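IroE-like serine hydrolase (Shewanella oneidensis, PDB 3GFF) is probably a hydrolase acting on ester bonds, an IroE-like member of the esterase D family with the alpha/beta-hydrolase fold. Local coordinates at residues A[83-88]-A[108-113]; A[93-98]-A[172-177]. All blocks are in the same frame, centred on the assembly; numbering follows the deposited sequence.

Contact 1 of 2, residues A[83-88]-A[108-113]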
# COMPACT_ATOMS: atom_id res chain seq x y z
N ASN A 83 19.28 7.98 -7.41
CA ASN A 83 20.61 7.43 -7.54
C ASN A 83 21.34 7.89 -8.80
O ASN A 83 20.76 8.30 -9.81
CB ASN A 83 20.53 5.91 -7.60
CG ASN A 83 20.33 5.29 -6.26
OD1 ASN A 83 21.08 5.57 -5.34
ND2 ASN A 83 19.37 4.40 -6.16
N THR A 84 22.66 7.85 -8.69
CA THR A 84 23.53 8.02 -9.84
C THR A 84 24.29 6.67 -9.80
O THR A 84 23.90 5.71 -10.46
CB THR A 84 24.41 9.25 -9.70
OG1 THR A 84 25.28 9.08 -8.59
CG2 THR A 84 23.54 10.51 -9.49
N ASN A 85 25.33 6.58 -8.95
CA ASN A 85 26.06 5.32 -8.76
C ASN A 85 25.62 4.63 -7.42
O ASN A 85 26.16 4.87 -6.33
CB ASN A 85 27.57 5.57 -8.83
CG ASN A 85 28.39 4.30 -8.94
OD1 ASN A 85 27.94 3.19 -8.62
ND2 ASN A 85 29.64 4.46 -9.36
N ARG A 86 24.62 3.79 -7.55
CA ARG A 86 24.03 3.06 -6.43
C ARG A 86 25.00 2.12 -5.69
O ARG A 86 25.00 2.05 -4.47
CB ARG A 86 22.84 2.28 -6.96
CG ARG A 86 22.08 1.45 -5.93
CD ARG A 86 20.72 1.05 -6.47
NE ARG A 86 19.85 0.73 -5.35
CZ ARG A 86 19.61 -0.50 -4.91
NH1 ARG A 86 20.17 -1.56 -5.51
NH2 ARG A 86 18.80 -0.68 -3.86
N MSE A 87 25.81 1.37 -6.42
CA MSE A 87 26.74 0.48 -5.74
C MSE A 87 27.79 1.27 -4.98
O MSE A 87 28.33 0.81 -4.01
CB MSE A 87 27.38 -0.53 -6.70
CG MSE A 87 26.45 -1.69 -7.14
SE MSE A 87 25.77 -2.75 -5.62
CE MSE A 87 27.50 -3.34 -5.07
N ARG A 88 28.06 2.48 -5.42
CA ARG A 88 29.08 3.30 -4.78
C ARG A 88 28.52 3.89 -3.51
O ARG A 88 29.16 3.79 -2.48
CB ARG A 88 29.54 4.41 -5.72
CG ARG A 88 30.69 5.28 -5.22
CD ARG A 88 30.75 6.56 -6.04
NE ARG A 88 29.53 7.35 -5.85
CZ ARG A 88 29.20 8.43 -6.55
NH1 ARG A 88 29.99 8.89 -7.52
NH2 ARG A 88 28.07 9.06 -6.28
N TYR A 108 31.11 -3.27 -8.75
CA TYR A 108 31.61 -3.58 -7.41
C TYR A 108 32.88 -2.81 -7.06
O TYR A 108 33.17 -2.57 -5.87
CB TYR A 108 31.84 -5.08 -7.23
CG TYR A 108 30.61 -5.79 -6.72
CD1 TYR A 108 29.43 -5.77 -7.43
CD2 TYR A 108 30.65 -6.47 -5.53
CE1 TYR A 108 28.29 -6.41 -6.95
CE2 TYR A 108 29.54 -7.13 -5.05
CZ TYR A 108 28.35 -7.10 -5.76
OH TYR A 108 27.26 -7.73 -5.23
N GLN A 109 33.62 -2.40 -8.10
CA GLN A 109 34.86 -1.64 -7.96
C GLN A 109 34.61 -0.32 -7.26
O GLN A 109 35.53 0.23 -6.71
CB GLN A 109 35.51 -1.35 -9.33
CG GLN A 109 34.74 -0.35 -10.19
CD GLN A 109 35.13 -0.39 -11.67
OE1 GLN A 109 36.26 -0.02 -12.05
NE2 GLN A 109 34.17 -0.80 -12.53
N HIS A 110 33.39 0.19 -7.31
CA HIS A 110 33.10 1.49 -6.67
C HIS A 110 32.56 1.38 -5.28
O HIS A 110 32.30 2.40 -4.66
CB HIS A 110 32.11 2.29 -7.52
CG HIS A 110 32.54 2.46 -8.94
ND1 HIS A 110 32.00 1.73 -9.97
CD2 HIS A 110 33.47 3.27 -9.49
CE1 HIS A 110 32.56 2.10 -11.10
NE2 HIS A 110 33.48 3.01 -10.84
N THR A 111 32.36 0.16 -4.80
CA THR A 111 31.79 -0.02 -3.47
C THR A 111 32.57 0.65 -2.35
O THR A 111 33.80 0.88 -2.45
CB THR A 111 31.55 -1.50 -3.15
OG1 THR A 111 32.77 -2.23 -3.37
CG2 THR A 111 30.45 -2.10 -4.04
N GLY A 112 31.83 1.03 -1.31
CA GLY A 112 32.36 1.60 -0.08
C GLY A 112 32.10 3.06 0.16
O GLY A 112 32.69 3.63 1.08
N GLY A 113 31.21 3.66 -0.62
CA GLY A 113 30.97 5.10 -0.54
C GLY A 113 29.76 5.53 0.25
O GLY A 113 29.33 6.69 0.17

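Contact 2 of 2, residues A[93-98]-A[172-177]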
# COMPACT_ATOMS: atom_id res chain seq x y z
N THR A 93 31.14 -0.72 2.90
CA THR A 93 32.46 -1.27 2.76
C THR A 93 32.70 -1.66 1.29
O THR A 93 31.77 -1.87 0.52
CB THR A 93 32.68 -2.49 3.70
OG1 THR A 93 31.67 -3.49 3.48
CG2 THR A 93 32.60 -2.04 5.16
N HIS A 94 33.98 -1.73 0.95
CA HIS A 94 34.45 -2.08 -0.36
C HIS A 94 34.79 -3.57 -0.47
O HIS A 94 35.51 -4.11 0.36
CB HIS A 94 35.70 -1.27 -0.70
CG HIS A 94 36.33 -1.64 -2.01
ND1 HIS A 94 35.75 -1.35 -3.22
CD2 HIS A 94 37.49 -2.30 -2.29
CE1 HIS A 94 36.51 -1.82 -4.20
NE2 HIS A 94 37.56 -2.43 -3.66
N THR A 95 34.28 -4.21 -1.51
CA THR A 95 34.63 -5.59 -1.88
C THR A 95 34.28 -5.74 -3.36
O THR A 95 33.38 -5.06 -3.86
CB THR A 95 33.89 -6.69 -1.06
OG1 THR A 95 34.37 -7.99 -1.44
CG2 THR A 95 32.39 -6.63 -1.30
N LEU A 96 35.01 -6.61 -4.03
CA LEU A 96 34.80 -6.94 -5.44
C LEU A 96 34.07 -8.27 -5.60
O LEU A 96 33.84 -8.69 -6.73
CB LEU A 96 36.14 -7.05 -6.16
CG LEU A 96 37.02 -5.78 -6.19
CD1 LEU A 96 38.43 -6.08 -6.67
CD2 LEU A 96 36.33 -4.67 -7.00
N VAL A 97 33.68 -8.92 -4.49
CA VAL A 97 33.11 -10.24 -4.55
C VAL A 97 31.76 -10.39 -3.85
O VAL A 97 31.40 -9.61 -2.98
CB VAL A 97 34.08 -11.36 -3.96
CG1 VAL A 97 35.38 -11.50 -4.79
CG2 VAL A 97 34.40 -11.10 -2.48
N LEU A 98 31.00 -11.41 -4.30
CA LEU A 98 29.75 -11.81 -3.68
C LEU A 98 30.14 -12.70 -2.48
O LEU A 98 31.29 -13.07 -2.37
CB LEU A 98 28.90 -12.62 -4.67
CG LEU A 98 28.32 -11.89 -5.89
CD1 LEU A 98 28.13 -12.81 -7.08
CD2 LEU A 98 27.00 -11.17 -5.51
N LEU A 172 22.14 -7.39 3.98
CA LEU A 172 23.20 -7.67 4.93
C LEU A 172 24.22 -8.67 4.38
O LEU A 172 25.33 -8.79 4.90
CB LEU A 172 22.63 -8.20 6.28
CG LEU A 172 21.78 -7.23 7.13
CD1 LEU A 172 21.21 -7.92 8.43
CD2 LEU A 172 22.62 -6.05 7.53
N TRP A 173 23.83 -9.43 3.35
CA TRP A 173 24.76 -10.34 2.69
C TRP A 173 25.96 -9.59 2.06
O TRP A 173 27.06 -10.16 1.86
CB TRP A 173 24.05 -11.18 1.64
CG TRP A 173 23.43 -10.36 0.56
CD1 TRP A 173 22.15 -9.95 0.49
CD2 TRP A 173 24.10 -9.82 -0.60
NE1 TRP A 173 21.95 -9.21 -0.65
CE2 TRP A 173 23.13 -9.09 -1.33
CE3 TRP A 173 25.41 -9.87 -1.08
CZ2 TRP A 173 23.42 -8.43 -2.51
CZ3 TRP A 173 25.71 -9.20 -2.25
CH2 TRP A 173 24.71 -8.50 -2.96
N PHE A 174 25.79 -8.29 1.80
CA PHE A 174 26.85 -7.56 1.15
C PHE A 174 28.09 -7.54 2.03
O PHE A 174 28.03 -7.17 3.20
CB PHE A 174 26.45 -6.16 0.73
CG PHE A 174 27.55 -5.42 0.06
CD1 PHE A 174 27.84 -5.65 -1.25
CD2 PHE A 174 28.37 -4.60 0.79
CE1 PHE A 174 28.90 -5.02 -1.86
CE2 PHE A 174 29.42 -3.95 0.18
CZ PHE A 174 29.68 -4.14 -1.14
N ASP A 175 29.21 -7.98 1.45
CA ASP A 175 30.50 -8.03 2.12
C ASP A 175 30.39 -8.72 3.47
O ASP A 175 31.03 -8.30 4.44
CB ASP A 175 31.10 -6.62 2.23
CG ASP A 175 32.53 -6.62 2.78
OD1 ASP A 175 33.21 -7.66 2.68
OD2 ASP A 175 33.01 -5.59 3.28
N SER A 176 29.59 -9.78 3.52
CA SER A 176 29.45 -10.65 4.69
C SER A 176 30.55 -11.73 4.66
O SER A 176 30.86 -12.28 3.58
CB SER A 176 28.10 -11.35 4.74
OG SER A 176 27.81 -12.05 3.54
N PRO A 177 31.07 -12.10 5.85
CA PRO A 177 30.64 -11.66 7.20
C PRO A 177 31.19 -10.33 7.73
O PRO A 177 30.75 -9.88 8.78
CB PRO A 177 31.17 -12.81 8.09
CG PRO A 177 32.41 -13.25 7.42
CD PRO A 177 32.19 -13.06 5.93
O HOH W 1 33.31 -9.54 0.60
O HOH W 2 29.80 -9.78 -0.88

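Contact 1 of 2, residues A[83-88]-A[108-113]
M87, a selenomethionine, meets Y108 in a Met-aromatic contact at the closely packed end of this pairing, where the short helix 86-89 of the alpha/beta-hydrolase domain lies against the loop leading to helix 114-132. The M87 chain bends at chi2 and again at chi3 (-62°), the second bend setting the methyl over the ring. CE sits 3.9 Å from the centroid of the Y108 ring and 17° off its normal, a CH-pi contact displaced toward the rim at Y108 CE1. The same methyl presses on T111, with M87 CE and T111 CG2 3.4 Å apart, tighter than usual for two carbons. F146 of helix 146-156 also touches M87. Beside this patch the backbones come together: T111 CA directs its hydrogen at M87 O across 3.6 Å, and the helix end is joined to G113 by a weak hydrogen bond, G113 N to R88 O at 2.8 Å. The carbonyl O of H110 packs against the aliphatic base of the R88 side chain, R88 CG to H110 O 3.3 Å.

The side with N85 and H110 is looser and more open to solvent. N85, the N-cap of helix 86-89, holds ND2 over one face of the H110 imidazole, 3.5 Å from H110 CG, while Q109 CG covers the opposite face; the N85 amide and H110 ring planes stand 76° apart. N85 OD1 accepts the capping bond from R88 N at 3.3 Å, the donor lying above the carbonyl plane. An alanine here would probably cost R88 N its capping acceptor and uncover the part of the H110 face on which ND2 rests. R88 itself reaches a salt bridge with E24, and one face of its guanidinium is covered by N85 CB, 3.9 Å above the R88 guanidinium plane and over its centre.

Contact 2 of 2, residues A[93-98]-A[172-177]
Beside the presumed active-site pocket, L98 and W173 lie side by side, L98 CD2 4.0 Å from W173 CZ3. The W173 side chain comes within about 3 Å, nearest atoms, of a bound imidazole, probably from the crystallisation liquor, and lies near, without touching, the likely triad S145, H247 and D169. Farther out, the contact turns polar around D175. T93 OG1, placed between its backbone N and carbonyl carbon (chi1 56°), donates a very short hydrogen bond of 2.5 Å to D175 OD2. The other carboxylate oxygen, D175 OD1, accepts from a water that also bonds T95 OG1; a second water bridges D175 N and V97 O. T95 OG1 in turn accepts from V97 N in an ST turn. On the inner side of these polar links the F174 ring meets T95 tip to tip, F174 CZ to T95 CG2 3.7 Å, while T93 O approaches the ring edge in plane, 3.2 Å from F174 CE2. F146 and L149 of helix 146-156 also pack on F174. W173 to S176 form a type II beta turn; their loop, after strand 164-168, lies beside the presumed active site, as loops at the C-terminal ends of the strands do in alpha/beta-hydrolases.

From the N terminus the four segments come in the order 83-88, 93-98, 108-113 and 172-177, so the two contacts alternate and cross. After strand 77-81, contact 1 closes the short loop between helix 86-89 and the start of helix 114-132. Contact 2 begins within that loop and closes a much longer one, spanning helices 114-132 and 146-156 and strands 138-144 and 164-168, to reach the segment before helix 178-189. The contacts also touch directly: T111 OG1 probably bonds T95 O at 2.9 Å, T111 O probably bonds H94 ND1, and L98 packs on the Y108 hydroxyl. Together they tie the 90-113 excursion to helix 86-89 and to the W173 loop.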